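Local coordinates for malonyl coenzyme A-acyl carrier protein transacylase (PDB 2H1Y) that probably transfers the malonyl group from malonyl-CoA to holo acyl carrier protein, releasing CoA, in bacterial fatty acid synthesis, at residues 77-85 against 109-119; 13-24 against 277-288. All coordinates share one frame; numbering follows the deposited sequence.

Contact 1 of 2, residues 77-85 against 109-119; sequences YLVSYIAYQ and SAVSLSGALDF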
loop_
_atom_site.group_PDB
_atom_site.type_symbol
_atom_site.label_atom_id
_atom_site.label_comp_id
_atom_site.label_asym_id
_atom_site.label_seq_id
_atom_site.Cartn_x
_atom_site.Cartn_y
_atom_site.Cartn_z
ATOM N N TYR A 77 1.980 7.261 2.744
ATOM C CA TYR A 77 3.071 6.976 3.689
ATOM C C TYR A 77 2.990 7.886 4.916
ATOM O O TYR A 77 3.173 7.432 6.052
ATOM C CB TYR A 77 4.457 7.069 3.045
ATOM C CG TYR A 77 5.606 7.037 4.065
ATOM C CD1 TYR A 77 5.944 5.858 4.756
ATOM C CD2 TYR A 77 6.337 8.195 4.350
ATOM C CE1 TYR A 77 6.979 5.843 5.691
ATOM C CE2 TYR A 77 7.369 8.191 5.272
ATOM C CZ TYR A 77 7.688 7.024 5.943
ATOM O OH TYR A 77 8.739 7.058 6.842
ATOM N N LEU A 78 2.703 9.162 4.680
ATOM C CA LEU A 78 2.707 10.150 5.750
ATOM C C LEU A 78 1.748 9.790 6.876
ATOM O O LEU A 78 2.133 9.723 8.043
ATOM C CB LEU A 78 2.331 11.500 5.183
ATOM C CG LEU A 78 2.991 12.759 5.709
ATOM C CD1 LEU A 78 2.119 13.913 5.241
ATOM C CD2 LEU A 78 3.196 12.751 7.251
ATOM N N VAL A 79 0.493 9.555 6.531
ATOM C CA VAL A 79 -0.490 9.200 7.540
ATOM C C VAL A 79 -0.147 7.837 8.204
ATOM O O VAL A 79 -0.199 7.708 9.442
ATOM C CB VAL A 79 -1.913 9.281 6.965
ATOM C CG1 VAL A 79 -2.966 8.883 8.008
ATOM C CG2 VAL A 79 -2.173 10.703 6.383
ATOM N N SER A 80 0.241 6.838 7.412
ATOM C CA SER A 80 0.715 5.573 8.000
ATOM C C SER A 80 1.812 5.799 9.050
ATOM O O SER A 80 1.741 5.250 10.153
ATOM C CB SER A 80 1.215 4.622 6.927
ATOM O OG SER A 80 0.141 4.136 6.154
ATOM N N TYR A 81 2.798 6.636 8.702
ATOM C CA TYR A 81 3.933 6.946 9.588
ATOM C C TYR A 81 3.428 7.535 10.882
ATOM O O TYR A 81 3.814 7.086 11.950
ATOM C CB TYR A 81 4.927 7.911 8.923
ATOM C CG TYR A 81 6.203 8.090 9.707
ATOM C CD1 TYR A 81 6.321 9.112 10.658
ATOM C CD2 TYR A 81 7.302 7.228 9.515
ATOM C CE1 TYR A 81 7.466 9.277 11.390
ATOM C CE2 TYR A 81 8.479 7.384 10.251
ATOM C CZ TYR A 81 8.551 8.417 11.190
ATOM O OH TYR A 81 9.694 8.618 11.945
ATOM N N ILE A 82 2.550 8.537 10.769
ATOM C CA ILE A 82 2.006 9.238 11.935
ATOM C C ILE A 82 1.177 8.299 12.813
ATOM O O ILE A 82 1.387 8.229 14.030
ATOM C CB ILE A 82 1.195 10.516 11.547
ATOM C CG1 ILE A 82 2.131 11.559 10.943
ATOM C CG2 ILE A 82 0.479 11.074 12.756
ATOM C CD1 ILE A 82 1.448 12.721 10.299
ATOM N N ALA A 83 0.254 7.576 12.186
ATOM C CA ALA A 83 -0.487 6.511 12.865
ATOM C C ALA A 83 0.445 5.619 13.679
ATOM O O ALA A 83 0.151 5.315 14.841
ATOM C CB ALA A 83 -1.256 5.677 11.861
ATOM N N TYR A 84 1.566 5.215 13.077
ATOM C CA TYR A 84 2.517 4.330 13.751
ATOM C C TYR A 84 3.194 4.968 14.987
ATOM O O TYR A 84 3.225 4.360 16.066
ATOM C CB TYR A 84 3.576 3.818 12.782
ATOM C CG TYR A 84 4.523 2.824 13.425
ATOM C CD1 TYR A 84 5.559 3.251 14.273
ATOM C CD2 TYR A 84 4.388 1.459 13.180
ATOM C CE1 TYR A 84 6.437 2.329 14.861
ATOM C CE2 TYR A 84 5.239 0.549 13.745
ATOM C CZ TYR A 84 6.264 0.986 14.585
ATOM O OH TYR A 84 7.092 0.057 15.147
ATOM N N GLN A 85 3.736 6.172 14.812
ATOM C CA GLN A 85 4.352 6.939 15.910
ATOM C C GLN A 85 3.421 7.189 17.099
ATOM O O GLN A 85 3.759 6.884 18.248
ATOM C CB GLN A 85 4.855 8.290 15.389
ATOM C CG GLN A 85 5.963 8.211 14.346
ATOM C CD GLN A 85 7.051 7.198 14.700
ATOM O OE1 GLN A 85 7.486 6.438 13.839
ATOM N NE2 GLN A 85 7.480 7.176 15.964
ATOM N N SER A 109 6.113 1.535 3.070
ATOM C CA SER A 109 5.725 1.979 4.412
ATOM C C SER A 109 6.165 1.007 5.467
ATOM O O SER A 109 6.797 1.414 6.438
ATOM C CB SER A 109 4.220 2.156 4.551
ATOM O OG SER A 109 3.778 3.278 3.824
ATOM N N ALA A 110 5.813 -0.267 5.279
ATOM C CA ALA A 110 6.092 -1.319 6.259
ATOM C C ALA A 110 7.611 -1.483 6.501
ATOM O O ALA A 110 8.072 -1.432 7.653
ATOM C CB ALA A 110 5.468 -2.603 5.829
ATOM N N VAL A 111 8.376 -1.629 5.411
ATOM C CA VAL A 111 9.848 -1.592 5.456
ATOM C C VAL A 111 10.397 -0.380 6.237
ATOM O O VAL A 111 11.246 -0.533 7.112
ATOM C CB VAL A 111 10.446 -1.605 4.022
ATOM C CG1 VAL A 111 11.945 -1.245 4.036
ATOM C CG2 VAL A 111 10.217 -2.959 3.357
ATOM N N SER A 112 9.892 0.813 5.932
ATOM C CA SER A 112 10.333 2.020 6.612
ATOM C C SER A 112 10.134 1.938 8.110
ATOM O O SER A 112 11.058 2.157 8.891
ATOM C CB SER A 112 9.613 3.240 6.051
ATOM O OG SER A 112 9.821 4.376 6.875
ATOM N N LEU A 113 8.919 1.617 8.515
ATOM C CA LEU A 113 8.574 1.622 9.925
ATOM C C LEU A 113 9.251 0.497 10.680
ATOM O O LEU A 113 9.436 0.587 11.882
ATOM C CB LEU A 113 7.053 1.628 10.104
ATOM C CG LEU A 113 6.642 3.073 9.793
ATOM C CD1 LEU A 113 5.249 3.164 9.272
ATOM C CD2 LEU A 113 6.835 3.992 11.003
ATOM N N SER A 114 9.666 -0.537 9.961
ATOM C CA SER A 114 10.514 -1.569 10.538
ATOM C C SER A 114 11.846 -0.987 11.029
ATOM O O SER A 114 12.431 -1.492 11.995
ATOM C CB SER A 114 10.756 -2.686 9.538
ATOM O OG SER A 114 10.987 -3.885 10.229
ATOM N N GLY A 115 12.308 0.079 10.368
ATOM C CA GLY A 115 13.483 0.841 10.808
ATOM C C GLY A 115 14.548 0.978 9.726
ATOM O O GLY A 115 15.645 1.493 9.972
ATOM N N ALA A 116 14.213 0.515 8.526
ATOM C CA ALA A 116 15.151 0.475 7.424
ATOM C C ALA A 116 15.083 1.722 6.563
ATOM O O ALA A 116 15.729 1.797 5.519
ATOM C CB ALA A 116 14.902 -0.758 6.583
ATOM N N LEU A 117 14.301 2.705 6.992
ATOM C CA LEU A 117 14.064 3.873 6.159
ATOM C C LEU A 117 13.581 5.042 7.005
ATOM O O LEU A 117 12.485 4.991 7.565
ATOM C CB LEU A 117 13.042 3.497 5.102
ATOM C CG LEU A 117 13.221 3.861 3.643
ATOM C CD1 LEU A 117 14.669 3.786 3.200
ATOM C CD2 LEU A 117 12.346 2.925 2.812
ATOM N N ASP A 118 14.423 6.075 7.122
ATOM C CA ASP A 118 14.094 7.285 7.882
ATOM C C ASP A 118 12.927 8.021 7.256
ATOM O O ASP A 118 12.668 7.912 6.040
ATOM C CB ASP A 118 15.289 8.255 7.959
ATOM C CG ASP A 118 16.505 7.637 8.610
ATOM O OD1 ASP A 118 16.330 6.777 9.512
ATOM O OD2 ASP A 118 17.639 8.001 8.218
ATOM N N PHE A 119 12.252 8.804 8.093
ATOM C CA PHE A 119 11.127 9.606 7.649
ATOM C C PHE A 119 11.354 10.333 6.317
ATOM O O PHE A 119 10.679 10.026 5.329
ATOM C CB PHE A 119 10.666 10.572 8.743
ATOM C CG PHE A 119 9.407 11.300 8.398
ATOM C CD1 PHE A 119 8.286 10.600 7.949
ATOM C CD2 PHE A 119 9.345 12.680 8.500
ATOM C CE1 PHE A 119 7.135 11.259 7.604
ATOM C CE2 PHE A 119 8.198 13.362 8.162
ATOM C CZ PHE A 119 7.075 12.649 7.721
HETATM O O HOH W 1 1.169 2.806 3.753
#
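Y77 lies opposite S109 and Y81 opposite L113, where helices 77-85 and 109-116 run in broadly the same direction, their axes 10.4 Å apart at closest and inclined at 39°. The central knob is L113, whose side chain sits in the hole formed by S80, Y81, Y84 and Q85. Its CD2 methyl lies over one face of the Y84 ring, 3.9 Å from the centroid, a CH-pi contact; the same methyl also meets CD2 of Y81. Beyond the second helix the chain turns back, and F119 packs on the other side of Y81. Its CD1 stands 3.5 Å above the centre of the Y81 ring, with the two planes at 34°, so the pair is oblique. The opposite face of Y81 carries OE1 of Q85, near the rim, so the ring is held from both sides. L78 reaches the edge of F119 with CD2, 3.9 Å from CZ.

One hydrogen bond across the contact ties down Y77. With CG anti to the backbone N (chi1 169°), the Y77 ring extends toward the second helix, and its OH donates to S112 OG at 2.9 Å. S112 OG in turn donates to L117 O at 2.8 Å, linking one helix through the other to the loop after it. S109 OG lies in the plane of the Y77 ring at its edge, 3.5 Å from CD1. A water joins S109 OG to S80 OG, whose stronger partner is L283 O. Helix 105-116 follows strand 99-102 after a two-residue turn, the place of the helix after the nucleophile elbow in FabD-type acyltransferases, so L113 makes a single knob-into-hole contact between the elbow helix and helix 69-90 in an alpha/beta hydrolase-like core.

Contact 2 of 2, residues 13-24 against 277-288; sequences MQYALLFPGQGS and VDIFFELGCGSV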
loop_
_atom_site.group_PDB
_atom_site.type_symbol
_atom_site.label_atom_id
_atom_site.label_comp_id
_atom_site.label_asym_id
_atom_site.label_seq_id
_atom_site.Cartn_x
_atom_site.Cartn_y
_atom_site.Cartn_z
ATOM N N MET A 13 -3.054 -11.659 23.568
ATOM C CA MET A 13 -3.109 -11.762 22.101
ATOM C C MET A 13 -1.971 -11.056 21.384
ATOM O O MET A 13 -1.164 -10.384 22.005
ATOM C CB MET A 13 -4.452 -11.244 21.582
ATOM C CG MET A 13 -5.597 -12.213 21.773
ATOM S SD MET A 13 -7.107 -11.263 21.965
ATOM C CE MET A 13 -8.153 -11.769 20.568
ATOM N N GLN A 14 -1.924 -11.209 20.065
ATOM C CA GLN A 14 -0.770 -10.793 19.268
ATOM C C GLN A 14 -1.200 -10.246 17.947
ATOM O O GLN A 14 -2.231 -10.652 17.413
ATOM C CB GLN A 14 0.112 -11.977 18.983
ATOM C CG GLN A 14 0.926 -12.400 20.147
ATOM C CD GLN A 14 1.872 -13.469 19.743
ATOM O OE1 GLN A 14 1.525 -14.340 18.947
ATOM N NE2 GLN A 14 3.087 -13.410 20.259
ATOM N N TYR A 15 -0.390 -9.357 17.389
ATOM C CA TYR A 15 -0.880 -8.536 16.295
ATOM C C TYR A 15 0.051 -8.397 15.093
ATOM O O TYR A 15 1.282 -8.508 15.209
ATOM C CB TYR A 15 -1.300 -7.165 16.831
ATOM C CG TYR A 15 -0.230 -6.457 17.602
ATOM C CD1 TYR A 15 0.625 -5.554 16.968
ATOM C CD2 TYR A 15 -0.069 -6.674 18.969
ATOM C CE1 TYR A 15 1.627 -4.882 17.675
ATOM C CE2 TYR A 15 0.942 -6.009 19.696
ATOM C CZ TYR A 15 1.788 -5.110 19.044
ATOM O OH TYR A 15 2.793 -4.443 19.747
ATOM N N ALA A 16 -0.575 -8.170 13.942
ATOM C CA ALA A 16 0.117 -7.758 12.722
ATOM C C ALA A 16 -0.283 -6.334 12.282
ATOM O O ALA A 16 -1.353 -5.823 12.639
ATOM C CB ALA A 16 -0.122 -8.761 11.607
ATOM N N LEU A 17 0.596 -5.704 11.510
ATOM C CA LEU A 17 0.368 -4.349 11.015
ATOM C C LEU A 17 0.023 -4.412 9.535
ATOM O O LEU A 17 0.609 -5.203 8.793
ATOM C CB LEU A 17 1.618 -3.486 11.227
ATOM C CG LEU A 17 1.909 -2.771 12.551
ATOM C CD1 LEU A 17 1.428 -3.501 13.778
ATOM C CD2 LEU A 17 3.391 -2.494 12.681
ATOM N N LEU A 18 -0.935 -3.591 9.109
ATOM C CA LEU A 18 -1.296 -3.527 7.705
ATOM C C LEU A 18 -1.114 -2.109 7.193
ATOM O O LEU A 18 -1.593 -1.152 7.819
ATOM C CB LEU A 18 -2.737 -3.993 7.502
ATOM C CG LEU A 18 -3.143 -5.392 7.949
ATOM C CD1 LEU A 18 -4.648 -5.536 7.872
ATOM C CD2 LEU A 18 -2.499 -6.430 7.077
ATOM N N PHE A 19 -0.444 -1.990 6.050
ATOM C CA PHE A 19 -0.143 -0.712 5.431
ATOM C C PHE A 19 -0.823 -0.577 4.045
ATOM O O PHE A 19 -0.485 -1.305 3.075
ATOM C CB PHE A 19 1.378 -0.509 5.336
ATOM C CG PHE A 19 2.037 -0.290 6.663
ATOM C CD1 PHE A 19 2.506 -1.364 7.405
ATOM C CD2 PHE A 19 2.150 1.001 7.202
ATOM C CE1 PHE A 19 3.092 -1.166 8.657
ATOM C CE2 PHE A 19 2.740 1.217 8.440
ATOM C CZ PHE A 19 3.218 0.123 9.180
ATOM N N PRO A 20 -1.774 0.381 3.932
ATOM C CA PRO A 20 -2.549 0.488 2.715
ATOM C C PRO A 20 -1.764 1.196 1.631
ATOM O O PRO A 20 -0.779 1.868 1.932
ATOM C CB PRO A 20 -3.762 1.324 3.144
ATOM C CG PRO A 20 -3.345 2.097 4.320
ATOM C CD PRO A 20 -2.142 1.411 4.917
ATOM N N GLY A 21 -2.211 1.016 0.393
ATOM C CA GLY A 21 -1.629 1.615 -0.790
ATOM C C GLY A 21 -2.657 2.442 -1.532
ATOM O O GLY A 21 -3.596 2.978 -0.944
ATOM N N GLN A 22 -2.477 2.551 -2.837
ATOM C CA GLN A 22 -3.237 3.490 -3.641
ATOM C C GLN A 22 -4.737 3.148 -3.685
ATOM O O GLN A 22 -5.103 1.971 -3.752
ATOM C CB GLN A 22 -2.624 3.584 -5.039
ATOM C CG GLN A 22 -2.688 4.988 -5.637
ATOM C CD GLN A 22 -1.507 5.277 -6.554
ATOM O OE1 GLN A 22 -0.344 4.948 -6.248
ATOM N NE2 GLN A 22 -1.801 5.893 -7.701
ATOM N N GLY A 23 -5.581 4.189 -3.649
ATOM C CA GLY A 23 -7.025 4.056 -3.417
ATOM C C GLY A 23 -7.520 4.381 -1.995
ATOM O O GLY A 23 -8.740 4.428 -1.752
ATOM N N SER A 24 -6.597 4.609 -1.055
ATOM C CA SER A 24 -6.948 4.913 0.334
ATOM C C SER A 24 -6.715 6.387 0.703
ATOM O O SER A 24 -7.164 6.865 1.749
ATOM C CB SER A 24 -6.196 3.985 1.285
ATOM O OG SER A 24 -4.793 4.121 1.153
ATOM N N VAL A 277 -1.412 -14.614 14.085
ATOM C CA VAL A 277 -1.884 -13.490 14.931
ATOM C C VAL A 277 -3.377 -13.580 15.306
ATOM O O VAL A 277 -4.114 -14.369 14.734
ATOM C CB VAL A 277 -1.620 -12.099 14.266
ATOM C CG1 VAL A 277 -0.143 -11.870 14.023
ATOM C CG2 VAL A 277 -2.367 -11.995 12.980
ATOM N N ASP A 278 -3.813 -12.746 16.244
ATOM C CA ASP A 278 -5.221 -12.672 16.649
ATOM C C ASP A 278 -5.949 -11.455 16.092
ATOM O O ASP A 278 -7.196 -11.400 16.105
ATOM C CB ASP A 278 -5.314 -12.667 18.161
ATOM C CG ASP A 278 -4.573 -13.826 18.772
ATOM O OD1 ASP A 278 -5.048 -14.964 18.590
ATOM O OD2 ASP A 278 -3.496 -13.610 19.390
ATOM N N ILE A 279 -5.188 -10.491 15.578
ATOM C CA ILE A 279 -5.756 -9.198 15.220
ATOM C C ILE A 279 -4.812 -8.402 14.330
ATOM O O ILE A 279 -3.601 -8.621 14.354
ATOM C CB ILE A 279 -6.108 -8.387 16.506
ATOM C CG1 ILE A 279 -7.002 -7.194 16.175
ATOM C CG2 ILE A 279 -4.832 -8.003 17.312
ATOM C CD1 ILE A 279 -7.855 -6.756 17.358
ATOM N N PHE A 280 -5.382 -7.483 13.556
ATOM C CA PHE A 280 -4.630 -6.688 12.608
ATOM C C PHE A 280 -4.827 -5.221 12.936
ATOM O O PHE A 280 -5.923 -4.827 13.331
ATOM C CB PHE A 280 -5.146 -6.936 11.188
ATOM C CG PHE A 280 -4.770 -8.278 10.616
ATOM C CD1 PHE A 280 -5.629 -9.367 10.734
ATOM C CD2 PHE A 280 -3.556 -8.450 9.934
ATOM C CE1 PHE A 280 -5.278 -10.628 10.193
ATOM C CE2 PHE A 280 -3.197 -9.695 9.391
ATOM C CZ PHE A 280 -4.063 -10.785 9.519
ATOM N N PHE A 281 -3.779 -4.408 12.772
ATOM C CA PHE A 281 -3.943 -2.948 12.829
ATOM C C PHE A 281 -3.699 -2.331 11.451
ATOM O O PHE A 281 -2.596 -2.413 10.915
ATOM C CB PHE A 281 -3.027 -2.280 13.875
ATOM C CG PHE A 281 -3.195 -2.784 15.276
ATOM C CD1 PHE A 281 -2.087 -3.004 16.070
ATOM C CD2 PHE A 281 -4.445 -3.039 15.809
ATOM C CE1 PHE A 281 -2.211 -3.463 17.374
ATOM C CE2 PHE A 281 -4.592 -3.498 17.119
ATOM C CZ PHE A 281 -3.469 -3.707 17.904
ATOM N N GLU A 282 -4.715 -1.726 10.858
ATOM C CA GLU A 282 -4.485 -1.002 9.614
ATOM C C GLU A 282 -3.963 0.378 9.990
ATOM O O GLU A 282 -4.734 1.200 10.498
ATOM C CB GLU A 282 -5.754 -0.889 8.758
ATOM C CG GLU A 282 -5.469 -0.404 7.342
ATOM C CD GLU A 282 -6.622 -0.578 6.364
ATOM O OE1 GLU A 282 -6.424 -0.285 5.171
ATOM O OE2 GLU A 282 -7.722 -1.006 6.763
ATOM N N LEU A 283 -2.666 0.628 9.748
ATOM C CA LEU A 283 -2.051 1.923 10.072
ATOM C C LEU A 283 -2.098 2.891 8.918
ATOM O O LEU A 283 -1.512 2.645 7.863
ATOM C CB LEU A 283 -0.608 1.771 10.538
ATOM C CG LEU A 283 -0.402 0.842 11.718
ATOM C CD1 LEU A 283 1.064 0.808 12.043
ATOM C CD2 LEU A 283 -1.224 1.294 12.900
ATOM N N GLY A 284 -2.789 4.006 9.123
ATOM C CA GLY A 284 -2.924 5.000 8.079
ATOM C C GLY A 284 -4.368 5.280 7.754
ATOM O O GLY A 284 -5.274 4.859 8.480
ATOM N N CYS A 285 -4.599 5.991 6.659
ATOM C CA CYS A 285 -5.948 6.383 6.309
ATOM C C CYS A 285 -6.779 5.276 5.646
ATOM O O CYS A 285 -6.243 4.409 4.966
ATOM C CB CYS A 285 -5.903 7.606 5.413
ATOM S SG CYS A 285 -7.495 7.958 4.665
ATOM N N GLY A 286 -8.097 5.362 5.839
ATOM C CA GLY A 286 -9.092 4.541 5.158
ATOM C C GLY A 286 -9.349 3.233 5.874
ATOM O O GLY A 286 -8.838 3.008 6.978
ATOM N N SER A 287 -10.108 2.354 5.224
ATOM C CA SER A 287 -10.325 0.995 5.713
ATOM C C SER A 287 -10.316 -0.045 4.593
ATOM O O SER A 287 -10.935 -1.111 4.730
ATOM C CB SER A 287 -11.655 0.917 6.447
ATOM O OG SER A 287 -11.644 1.839 7.507
ATOM N N VAL A 288 -9.619 0.280 3.501
ATOM C CA VAL A 288 -9.433 -0.618 2.352
ATOM C C VAL A 288 -8.947 -2.028 2.732
ATOM O O VAL A 288 -9.495 -3.033 2.258
ATOM C CB VAL A 288 -8.464 -0.006 1.315
ATOM C CG1 VAL A 288 -8.313 -0.931 0.092
ATOM C CG2 VAL A 288 -8.908 1.462 0.923
#
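A16 and L18 alternate with F281 and L283 in a run of backbone bonds that joins strands 15-19 and 279-283 in parallel. A16 N binds I279 O, F281 N binds A16 O, L18 N binds F281 O at 2.7 Å, and L283 N closes on L18 O. On the face bearing Y15 and L17, F281 CE1 lies over one face of the Y15 ring, 3.5 Å from Y15 CD1, the ring planes inclined at 37°. Y15 achieves this with CG between its backbone N and carbonyl carbon (chi1 55°), while its OH is bonded to K96 N. On the other face, L18 CD1 presses on F280 CB at 3.6 Å, and A16 CB meets the same phenylalanine at CD2. Further along, L283 CD1 contacts both L17 CG and F19 CZ, the latter at 3.6 Å.

The two strands are adjacent in the parallel core of an alpha/beta hydrolase-like sheet, flanked by 99-102 beside 15-19 and by 301-304 beside 279-283. Near the end of this tight zone, the extended chain of E282 passes P20, and its carboxylate accepts bonds from L289 N and K290 N at the start of helix 288-294, which probably stabilises its negative charge.

Both ends are more open to solvent. Toward the N terminus, where Q14 is exposed and M13 and D278 partly so, Q14 N donates to D278 OD2 at 2.9 Å, through the anti lone pair and bent to 136°, while D278 N returns a straighter bond to Q14 O. At the far end G21 to S24 form a type II turn, braced by S24 OG to G21 O at 2.7 Å; across from it, CG2 of solvent-exposed V288 touches S24 CB.

In the fold
The chain enters through 13-24, which forms the first strand of contact 2 and finds its partner 277-288 only after 252 intervening residues. Within that long loop lies the whole of contact 1, a short closure in which 77-85 and 109-119 are separated by 23 residues that include strand 99-102, the neighbour of 15-19 in the sheet. The contacts therefore nest and do not cross. Their centres are about 13 Å apart, and they touch directly: L113 CD1 lies 3.3 Å from F19 CE2, and A83 CB packs on G284 N. Contact 2 pairs the first strand of the chain with one from its C-terminal part, while contact 1 joins two helices that pack against the sheet.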